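GTN Reductase (Agrobacterium tumefaciens, PDB 5N6G) probably reduces activated carbon–carbon double bonds, as an FMN-dependent ene-reductase of the Old Yellow Enzyme family. Local coordinates at residues A[300-313]-A[319-331]. Numbering follows the deposited sequence.
Sequences GLWIANNGYDRQSA and SGKVDAVAFGKAF. With FMN (flavin mononucleotide), chain B.
W302 and D323, the residue just ahead of strand 324-327, grip each other twice. The W302 N-H runs 2.8 Å to D323 OD2, meeting the carboxylate on its anti side, and W302 O takes D323 N at 2.8 Å in the carbonyl plane as well as a longer, more bent bond from A324 N. OD2 also meets R294 in a salt bridge. Further along, A304 N donates to A324 O and A304 O accepts A326 N at 2.9 Å, a parallel ladder between the seventh and eighth strands of the TIM barrel; helix 310-318 joins the two strands in a right-handed beta-alpha-beta crossover. On the helix side V325 CG1 lies against the Y308 ring in an off-centre CH-pi contact, while the Y308 hydroxyl is hydrogen-bonded to the E268 carboxylate. At the C-terminal ends N305, CG anti to the backbone N (chi1 168°), turns its amide to FMN: OD1 accepts the ribityl O3' at 2.6 Å, and ND2 donates to FMN O5' and, from above the carbonyl plane, to A326 O. A326 O also accepts from a water that donates to phosphate O3P and itself accepts from N306 N. G307 N, G328 N and K329 N each donate to a different phosphate oxygen, and K329 NZ adds a 2.8 Å bond to O2P.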
ATOM      1  N   GLY A 300     -17.030   3.881   1.596  1.00 15.35           N
ATOM      2  CA  GLY A 300     -15.687   4.144   2.055  1.00 15.09           C
ATOM      3  C   GLY A 300     -15.185   5.483   1.561  1.00 17.30           C
ATOM      4  O   GLY A 300     -15.640   6.023   0.556  1.00 17.28           O
ATOM      5  N   LEU A 301     -14.203   6.002   2.279  1.00 16.26           N
ATOM      6  CA  LEU A 301     -13.540   7.229   1.864  1.00 13.94           C
ATOM      7  C   LEU A 301     -12.744   6.961   0.589  1.00 16.16           C
ATOM      8  O   LEU A 301     -11.994   5.982   0.503  1.00 15.75           O
ATOM      9  CB  LEU A 301     -12.608   7.713   2.982  1.00 16.52           C
ATOM     10  CG  LEU A 301     -12.098   9.138   2.841  1.00 20.32           C
ATOM     11  CD1 LEU A 301     -13.211  10.113   3.144  1.00 23.11           C
ATOM     12  CD2 LEU A 301     -10.907   9.370   3.763  1.00 22.53           C
ATOM     13  N   TRP A 302     -12.912   7.817  -0.409  1.00 15.76           N
ATOM     14  CA  TRP A 302     -12.269   7.638  -1.705  1.00 13.51           C
ATOM     15  C   TRP A 302     -10.997   8.488  -1.719  1.00 13.82           C
ATOM     16  O   TRP A 302     -11.069   9.723  -1.843  1.00 15.95           O
ATOM     17  CB  TRP A 302     -13.207   8.052  -2.835  1.00 14.93           C
ATOM     18  CG  TRP A 302     -12.735   7.614  -4.173  1.00 15.77           C
ATOM     19  CD1 TRP A 302     -12.009   8.352  -5.071  1.00 21.98           C
ATOM     20  CD2 TRP A 302     -12.930   6.329  -4.778  1.00 14.38           C
ATOM     21  NE1 TRP A 302     -11.742   7.601  -6.191  1.00 20.59           N
ATOM     22  CE2 TRP A 302     -12.300   6.358  -6.038  1.00 16.95           C
ATOM     23  CE3 TRP A 302     -13.592   5.162  -4.384  1.00 14.88           C
ATOM     24  CZ2 TRP A 302     -12.328   5.277  -6.912  1.00 16.20           C
ATOM     25  CZ3 TRP A 302     -13.586   4.083  -5.227  1.00 14.15           C
ATOM     26  CH2 TRP A 302     -12.956   4.141  -6.472  1.00 14.24           C
ATOM     27  N   ILE A 303      -9.848   7.821  -1.618  1.00 13.92           N
ATOM     28  CA  ILE A 303      -8.547   8.465  -1.480  1.00 13.82           C
ATOM     29  C   ILE A 303      -7.822   8.295  -2.799  1.00 16.91           C
ATOM     30  O   ILE A 303      -7.647   7.171  -3.265  1.00 17.01           O
ATOM     31  CB  ILE A 303      -7.706   7.850  -0.346  1.00 16.11           C
ATOM     32  CG1 ILE A 303      -8.462   7.836   0.984  1.00 16.59           C
ATOM     33  CG2 ILE A 303      -6.377   8.581  -0.275  1.00 18.73           C
ATOM     34  CD1 ILE A 303      -7.705   7.083   2.099  1.00 18.45           C
ATOM     35  N   ALA A 304      -7.380   9.390  -3.385  1.00 14.74           N
ATOM     36  CA  ALA A 304      -6.717   9.337  -4.676  1.00 13.73           C
ATOM     37  C   ALA A 304      -5.257   9.711  -4.525  1.00 16.18           C
ATOM     38  O   ALA A 304      -4.890  10.494  -3.656  1.00 16.60           O
ATOM     39  CB  ALA A 304      -7.362  10.289  -5.681  1.00 18.25           C
ATOM     40  N   ASN A 305      -4.443   9.153  -5.415  1.00 17.28           N
ATOM     41  CA  ASN A 305      -3.009   9.342  -5.410  1.00 15.47           C
ATOM     42  C   ASN A 305      -2.484   9.389  -6.831  1.00 18.02           C
ATOM     43  O   ASN A 305      -3.096   8.839  -7.755  1.00 16.32           O
ATOM     44  CB  ASN A 305      -2.311   8.198  -4.675  1.00 13.82           C
ATOM     45  CG  ASN A 305      -0.831   8.201  -4.897  1.00 18.62           C
ATOM     46  OD1 ASN A 305      -0.307   7.454  -5.725  1.00 17.77           O
ATOM     47  ND2 ASN A 305      -0.135   9.062  -4.175  1.00 17.97           N
ATOM     48  N   ASN A 306      -1.327  10.058  -6.959  1.00 17.46           N
ATOM     49  CA  ASN A 306      -0.330   9.989  -8.021  1.00 16.97           C
ATOM     50  C   ASN A 306      -0.269  11.307  -8.788  1.00 20.45           C
ATOM     51  O   ASN A 306      -1.166  11.658  -9.568  1.00 19.59           O
ATOM     52  CB  ASN A 306      -0.549   8.815  -8.976  1.00 17.12           C
ATOM     53  CG  ASN A 306       0.644   8.624  -9.909  1.00 19.94           C
ATOM     54  OD1 ASN A 306       1.797   8.614  -9.468  1.00 20.72           O
ATOM     55  ND2 ASN A 306       0.376   8.528 -11.211  1.00 18.04           N
ATOM     56  N   GLY A 307       0.787  12.072  -8.537  1.00 20.05           N
ATOM     57  CA  GLY A 307       1.022  13.297  -9.274  1.00 20.10           C
ATOM     58  C   GLY A 307       0.216  14.495  -8.833  1.00 22.20           C
ATOM     59  O   GLY A 307       0.168  15.486  -9.567  1.00 23.56           O
ATOM     60  N   TYR A 308      -0.432  14.443  -7.677  1.00 19.25           N
ATOM     61  CA  TYR A 308      -1.170  15.606  -7.199  1.00 18.94           C
ATOM     62  C   TYR A 308      -0.214  16.677  -6.699  1.00 24.19           C
ATOM     63  O   TYR A 308       0.897  16.386  -6.251  1.00 27.34           O
ATOM     64  CB  TYR A 308      -2.122  15.205  -6.075  1.00 20.42           C
ATOM     65  CG  TYR A 308      -3.376  14.566  -6.574  1.00 21.14           C
ATOM     66  CD1 TYR A 308      -4.461  15.345  -6.923  1.00 23.12           C
ATOM     67  CD2 TYR A 308      -3.476  13.188  -6.724  1.00 19.13           C
ATOM     68  CE1 TYR A 308      -5.630  14.785  -7.391  1.00 23.91           C
ATOM     69  CE2 TYR A 308      -4.658  12.604  -7.206  1.00 18.82           C
ATOM     70  CZ  TYR A 308      -5.723  13.423  -7.544  1.00 20.29           C
ATOM     71  OH  TYR A 308      -6.898  12.906  -8.021  1.00 23.33           O
ATOM     72  N   ASP A 309      -0.664  17.929  -6.786  1.00 26.39           N
ATOM     73  CA  ASP A 309      -0.011  19.079  -6.173  1.00 25.66           C
ATOM     74  C   ASP A 309      -1.072  19.874  -5.420  1.00 24.38           C
ATOM     75  O   ASP A 309      -2.232  19.459  -5.325  1.00 26.08           O
ATOM     76  CB  ASP A 309       0.740  19.927  -7.212  1.00 29.64           C
ATOM     77  CG  ASP A 309      -0.172  20.564  -8.269  1.00 31.69           C
ATOM     78  OD1 ASP A 309      -1.406  20.669  -8.077  1.00 36.65           O
ATOM     79  OD2 ASP A 309       0.373  20.977  -9.311  1.00 44.18           O
ATOM     80  N   ARG A 310      -0.671  21.005  -4.842  1.00 23.91           N
ATOM     81  CA  ARG A 310      -1.599  21.739  -3.988  1.00 24.51           C
ATOM     82  C   ARG A 310      -2.882  22.079  -4.740  1.00 22.41           C
ATOM     83  O   ARG A 310      -3.984  21.767  -4.270  1.00 24.57           O
ATOM     84  CB  ARG A 310      -0.946  23.005  -3.458  1.00 26.45           C
ATOM     85  CG  ARG A 310      -1.829  23.763  -2.464  1.00 27.36           C
ATOM     86  CD  ARG A 310      -1.212  25.058  -1.979  1.00 32.69           C
ATOM     87  NE  ARG A 310      -2.005  25.634  -0.886  1.00 29.80           N
ATOM     88  CZ  ARG A 310      -2.976  26.535  -1.026  1.00 25.38           C
ATOM     89  NH1 ARG A 310      -3.335  26.974  -2.226  1.00 28.92           N
ATOM     90  NH2 ARG A 310      -3.623  26.969   0.048  1.00 41.37           N
ATOM     91  N   GLN A 311      -2.762  22.713  -5.911  1.00 29.03           N
ATOM     92  CA  GLN A 311      -3.955  23.221  -6.585  1.00 28.03           C
ATOM     93  C   GLN A 311      -4.858  22.079  -7.053  1.00 23.29           C
ATOM     94  O   GLN A 311      -6.086  22.153  -6.905  1.00 28.10           O
ATOM     95  CB  GLN A 311      -3.567  24.113  -7.763  1.00 32.94           C
ATOM     96  CG  GLN A 311      -4.745  24.905  -8.336  1.00 41.53           C
ATOM     97  CD  GLN A 311      -5.480  25.715  -7.275  1.00 60.00           C
ATOM     98  OE1 GLN A 311      -4.866  26.307  -6.385  1.00 58.35           O
ATOM     99  NE2 GLN A 311      -6.804  25.724  -7.353  1.00 77.40           N
ATOM    100  N   SER A 312      -4.279  21.010  -7.603  1.00 24.19           N
ATOM    101  CA  SER A 312      -5.117  19.911  -8.078  1.00 26.79           C
ATOM    102  C   SER A 312      -5.749  19.142  -6.926  1.00 21.36           C
ATOM    103  O   SER A 312      -6.880  18.659  -7.054  1.00 22.86           O
ATOM    104  CB  SER A 312      -4.310  18.964  -8.972  1.00 26.05           C
ATOM    105  OG  SER A 312      -3.179  18.452  -8.289  1.00 27.45           O
ATOM    106  N   ALA A 313      -5.062  19.030  -5.790  1.00 23.29           N
ATOM    107  CA  ALA A 313      -5.679  18.372  -4.645  1.00 20.23           C
ATOM    108  C   ALA A 313      -6.833  19.187  -4.092  1.00 21.17           C
ATOM    109  O   ALA A 313      -7.886  18.633  -3.762  1.00 23.25           O
ATOM    110  CB  ALA A 313      -4.639  18.119  -3.556  1.00 22.72           C
ATOM    111  N   SER A 319     -14.446  19.719  -5.747  1.00 23.99           N
ATOM    112  CA  SER A 319     -15.355  19.353  -6.828  1.00 25.70           C
ATOM    113  C   SER A 319     -16.123  18.073  -6.531  1.00 23.23           C
ATOM    114  O   SER A 319     -17.073  17.744  -7.258  1.00 24.40           O
ATOM    115  CB  SER A 319     -14.580  19.177  -8.129  1.00 22.22           C
ATOM    116  OG  SER A 319     -13.785  18.008  -8.077  1.00 25.79           O
ATOM    117  N   GLY A 320     -15.728  17.349  -5.497  1.00 21.63           N
ATOM    118  CA  GLY A 320     -16.324  16.063  -5.207  1.00 23.49           C
ATOM    119  C   GLY A 320     -15.772  14.888  -5.984  1.00 23.28           C
ATOM    120  O   GLY A 320     -16.298  13.781  -5.837  1.00 21.29           O
ATOM    121  N   LYS A 321     -14.700  15.067  -6.766  1.00 17.96           N
ATOM    122  CA  LYS A 321     -14.112  13.925  -7.468  1.00 21.25           C
ATOM    123  C   LYS A 321     -13.492  12.921  -6.515  1.00 21.29           C
ATOM    124  O   LYS A 321     -13.545  11.706  -6.760  1.00 18.76           O
ATOM    125  CB  LYS A 321     -13.050  14.396  -8.451  1.00 21.48           C
ATOM    126  CG  LYS A 321     -13.609  15.154  -9.625  1.00 22.17           C
ATOM    127  CD  LYS A 321     -12.472  15.698 -10.506  1.00 28.41           C
ATOM    128  CE  LYS A 321     -13.022  16.505 -11.689  1.00 36.85           C
ATOM    129  NZ  LYS A 321     -11.917  17.117 -12.481  1.00 61.35           N
ATOM    130  N   VAL A 322     -12.851  13.402  -5.453  1.00 19.49           N
ATOM    131  CA  VAL A 322     -12.209  12.533  -4.477  1.00 16.23           C
ATOM    132  C   VAL A 322     -12.557  13.062  -3.097  1.00 16.02           C
ATOM    133  O   VAL A 322     -12.899  14.231  -2.931  1.00 19.46           O
ATOM    134  CB  VAL A 322     -10.666  12.462  -4.650  1.00 19.64           C
ATOM    135  CG1 VAL A 322     -10.299  12.185  -6.085  1.00 18.76           C
ATOM    136  CG2 VAL A 322      -9.997  13.751  -4.178  1.00 21.23           C
ATOM    137  N   ASP A 323     -12.442  12.190  -2.093  1.00 16.61           N
ATOM    138  CA  ASP A 323     -12.668  12.602  -0.715  1.00 16.17           C
ATOM    139  C   ASP A 323     -11.398  13.050  -0.021  1.00 19.95           C
ATOM    140  O   ASP A 323     -11.464  13.821   0.940  1.00 19.55           O
ATOM    141  CB  ASP A 323     -13.279  11.466   0.103  1.00 17.78           C
ATOM    142  CG  ASP A 323     -14.623  11.021  -0.419  1.00 22.45           C
ATOM    143  OD1 ASP A 323     -15.375  11.886  -0.932  1.00 23.50           O
ATOM    144  OD2 ASP A 323     -14.930   9.804  -0.313  1.00 19.53           O
ATOM    145  N   ALA A 324     -10.252  12.555  -0.467  1.00 16.33           N
ATOM    146  CA  ALA A 324      -8.981  12.855   0.172  1.00 16.87           C
ATOM    147  C   ALA A 324      -7.895  12.562  -0.852  1.00 16.86           C
ATOM    148  O   ALA A 324      -8.116  11.825  -1.822  1.00 16.12           O
ATOM    149  CB  ALA A 324      -8.761  12.033   1.447  1.00 18.89           C
ATOM    150  N   VAL A 325      -6.720  13.146  -0.622  1.00 17.47           N
ATOM    151  CA  VAL A 325      -5.577  13.005  -1.519  1.00 14.09           C
ATOM    152  C   VAL A 325      -4.380  12.518  -0.711  1.00 15.21           C
ATOM    153  O   VAL A 325      -4.062  13.080   0.345  1.00 18.65           O
ATOM    154  CB  VAL A 325      -5.250  14.332  -2.233  1.00 18.19           C
ATOM    155  CG1 VAL A 325      -3.951  14.196  -3.016  1.00 18.49           C
ATOM    156  CG2 VAL A 325      -6.408  14.747  -3.160  1.00 21.25           C
ATOM    157  N   ALA A 326      -3.740  11.466  -1.205  1.00 15.66           N
ATOM    158  CA  ALA A 326      -2.534  10.926  -0.607  1.00 16.60           C
ATOM    159  C   ALA A 326      -1.335  11.409  -1.403  1.00 18.58           C
ATOM    160  O   ALA A 326      -1.311  11.303  -2.634  1.00 19.43           O
ATOM    161  CB  ALA A 326      -2.575   9.406  -0.575  1.00 16.18           C
ATOM    162  N   PHE A 327      -0.353  11.934  -0.696  1.00 16.45           N
ATOM    163  CA  PHE A 327       0.879  12.437  -1.284  1.00 15.65           C
ATOM    164  C   PHE A 327       2.016  11.527  -0.871  1.00 19.07           C
ATOM    165  O   PHE A 327       2.134  11.196   0.311  1.00 18.16           O
ATOM    166  CB  PHE A 327       1.191  13.842  -0.790  1.00 16.13           C
ATOM    167  CG  PHE A 327       0.140  14.885  -1.133  1.00 17.36           C
ATOM    168  CD1 PHE A 327       0.255  15.637  -2.281  1.00 22.13           C
ATOM    169  CD2 PHE A 327      -0.922  15.129  -0.279  1.00 22.13           C
ATOM    170  CE1 PHE A 327      -0.673  16.626  -2.581  1.00 21.98           C
ATOM    171  CE2 PHE A 327      -1.867  16.098  -0.576  1.00 20.56           C
ATOM    172  CZ  PHE A 327      -1.734  16.848  -1.719  1.00 20.91           C
ATOM    173  N   GLY A 328       2.863  11.160  -1.831  1.00 16.13           N
ATOM    174  CA  GLY A 328       4.019  10.330  -1.561  1.00 19.82           C
ATOM    175  C   GLY A 328       5.297  11.145  -1.454  1.00 16.03           C
ATOM    176  O   GLY A 328       5.752  11.475  -0.355  1.00 17.29           O
ATOM    177  N   LYS A 329       5.879  11.522  -2.596  1.00 17.77           N
ATOM    178  CA  LYS A 329       7.175  12.188  -2.572  1.00 17.61           C
ATOM    179  C   LYS A 329       7.130  13.502  -1.802  1.00 18.55           C
ATOM    180  O   LYS A 329       8.105  13.864  -1.143  1.00 18.29           O
ATOM    181  CB  LYS A 329       7.671  12.413  -3.998  1.00 20.11           C
ATOM    182  CG  LYS A 329       8.046  11.099  -4.695  1.00 19.88           C
ATOM    183  CD  LYS A 329       8.683  11.339  -6.045  1.00 26.92           C
ATOM    184  CE  LYS A 329       7.681  11.880  -7.040  1.00 25.44           C
ATOM    185  NZ  LYS A 329       6.508  10.987  -7.247  1.00 24.95           N
ATOM    186  N   ALA A 330       6.005  14.212  -1.826  1.00 19.76           N
ATOM    187  CA  ALA A 330       5.948  15.462  -1.079  1.00 18.89           C
ATOM    188  C   ALA A 330       6.030  15.219   0.426  1.00 18.30           C
ATOM    189  O   ALA A 330       6.569  16.068   1.156  1.00 20.02           O
ATOM    190  CB  ALA A 330       4.677  16.238  -1.420  1.00 19.60           C
ATOM    191  N   PHE A 331       5.509  14.086   0.913  1.00 18.71           N
ATOM    192  CA  PHE A 331       5.646  13.771   2.335  1.00 19.11           C
ATOM    193  C   PHE A 331       7.046  13.283   2.701  1.00 19.53           C
ATOM    194  O   PHE A 331       7.489  13.492   3.838  1.00 19.86           O
ATOM    195  CB  PHE A 331       4.589  12.744   2.764  1.00 15.73           C
ATOM    196  CG  PHE A 331       3.439  13.358   3.507  1.00 16.93           C
ATOM    197  CD1 PHE A 331       3.665  14.014   4.706  1.00 21.20           C
ATOM    198  CD2 PHE A 331       2.150  13.294   3.014  1.00 17.38           C
ATOM    199  CE1 PHE A 331       2.635  14.591   5.405  1.00 22.74           C
ATOM    200  CE2 PHE A 331       1.106  13.867   3.711  1.00 17.50           C
ATOM    201  CZ  PHE A 331       1.352  14.522   4.907  1.00 19.09           C
TER
HETATM  202  N1  FMN B 401       3.405   2.415  -2.871  1.00 13.95           N
HETATM  203  C2  FMN B 401       2.866   1.462  -2.043  1.00 14.56           C
HETATM  204  O2  FMN B 401       1.691   1.054  -2.186  1.00 13.88           O
HETATM  205  N3  FMN B 401       3.622   0.959  -1.007  1.00 13.78           N
HETATM  206  C4  FMN B 401       4.933   1.294  -0.724  1.00 18.21           C
HETATM  207  O4  FMN B 401       5.505   0.818   0.257  1.00 15.09           O
HETATM  208  C4A FMN B 401       5.504   2.275  -1.620  1.00 15.82           C
HETATM  209  N5  FMN B 401       6.732   2.672  -1.400  1.00 17.57           N
HETATM  210  C5A FMN B 401       7.211   3.724  -2.162  1.00 14.45           C
HETATM  211  C6  FMN B 401       8.470   4.235  -1.865  1.00 13.65           C
HETATM  212  C7  FMN B 401       8.952   5.361  -2.518  1.00 16.15           C
HETATM  213  C7M FMN B 401      10.310   5.896  -2.138  1.00 17.99           C
HETATM  214  C8  FMN B 401       8.173   5.989  -3.496  1.00 14.99           C
HETATM  215  C8M FMN B 401       8.639   7.247  -4.176  1.00 15.24           C
HETATM  216  C9  FMN B 401       6.922   5.469  -3.815  1.00 13.99           C
HETATM  217  C9A FMN B 401       6.435   4.347  -3.146  1.00 12.77           C
HETATM  218  N10 FMN B 401       5.126   3.865  -3.366  1.00 13.01           N
HETATM  219  C10 FMN B 401       4.641   2.812  -2.640  1.00 16.36           C
HETATM  220  C1' FMN B 401       4.239   4.635  -4.251  1.00 13.76           C
HETATM  221  C2' FMN B 401       3.686   5.860  -3.535  1.00 13.24           C
HETATM  222  O2' FMN B 401       2.825   5.471  -2.458  1.00 14.00           O
HETATM  223  C3' FMN B 401       2.919   6.803  -4.462  1.00 13.06           C
HETATM  224  O3' FMN B 401       1.876   6.084  -5.116  1.00 17.08           O
HETATM  225  C4' FMN B 401       3.794   7.461  -5.527  1.00 13.82           C
HETATM  226  O4' FMN B 401       4.931   8.079  -4.920  1.00 16.59           O
HETATM  227  C5' FMN B 401       3.021   8.456  -6.373  1.00 15.21           C
HETATM  228  O5' FMN B 401       2.534   9.540  -5.556  1.00 15.69           O
HETATM  229  P   FMN B 401       3.189  11.025  -5.513  1.00 18.04           P
HETATM  230  O1P FMN B 401       3.040  11.572  -6.917  1.00 19.42           O
HETATM  231  O2P FMN B 401       4.651  10.811  -5.161  1.00 18.55           O
HETATM  232  O3P FMN B 401       2.405  11.747  -4.480  1.00 17.50           O
HETATM  233  O   HOH W   1      -0.270  12.195  -5.266  1.00 15.37           O
HETATM  234  O   HOH W   2       4.129  10.874  -9.175  1.00 32.53           O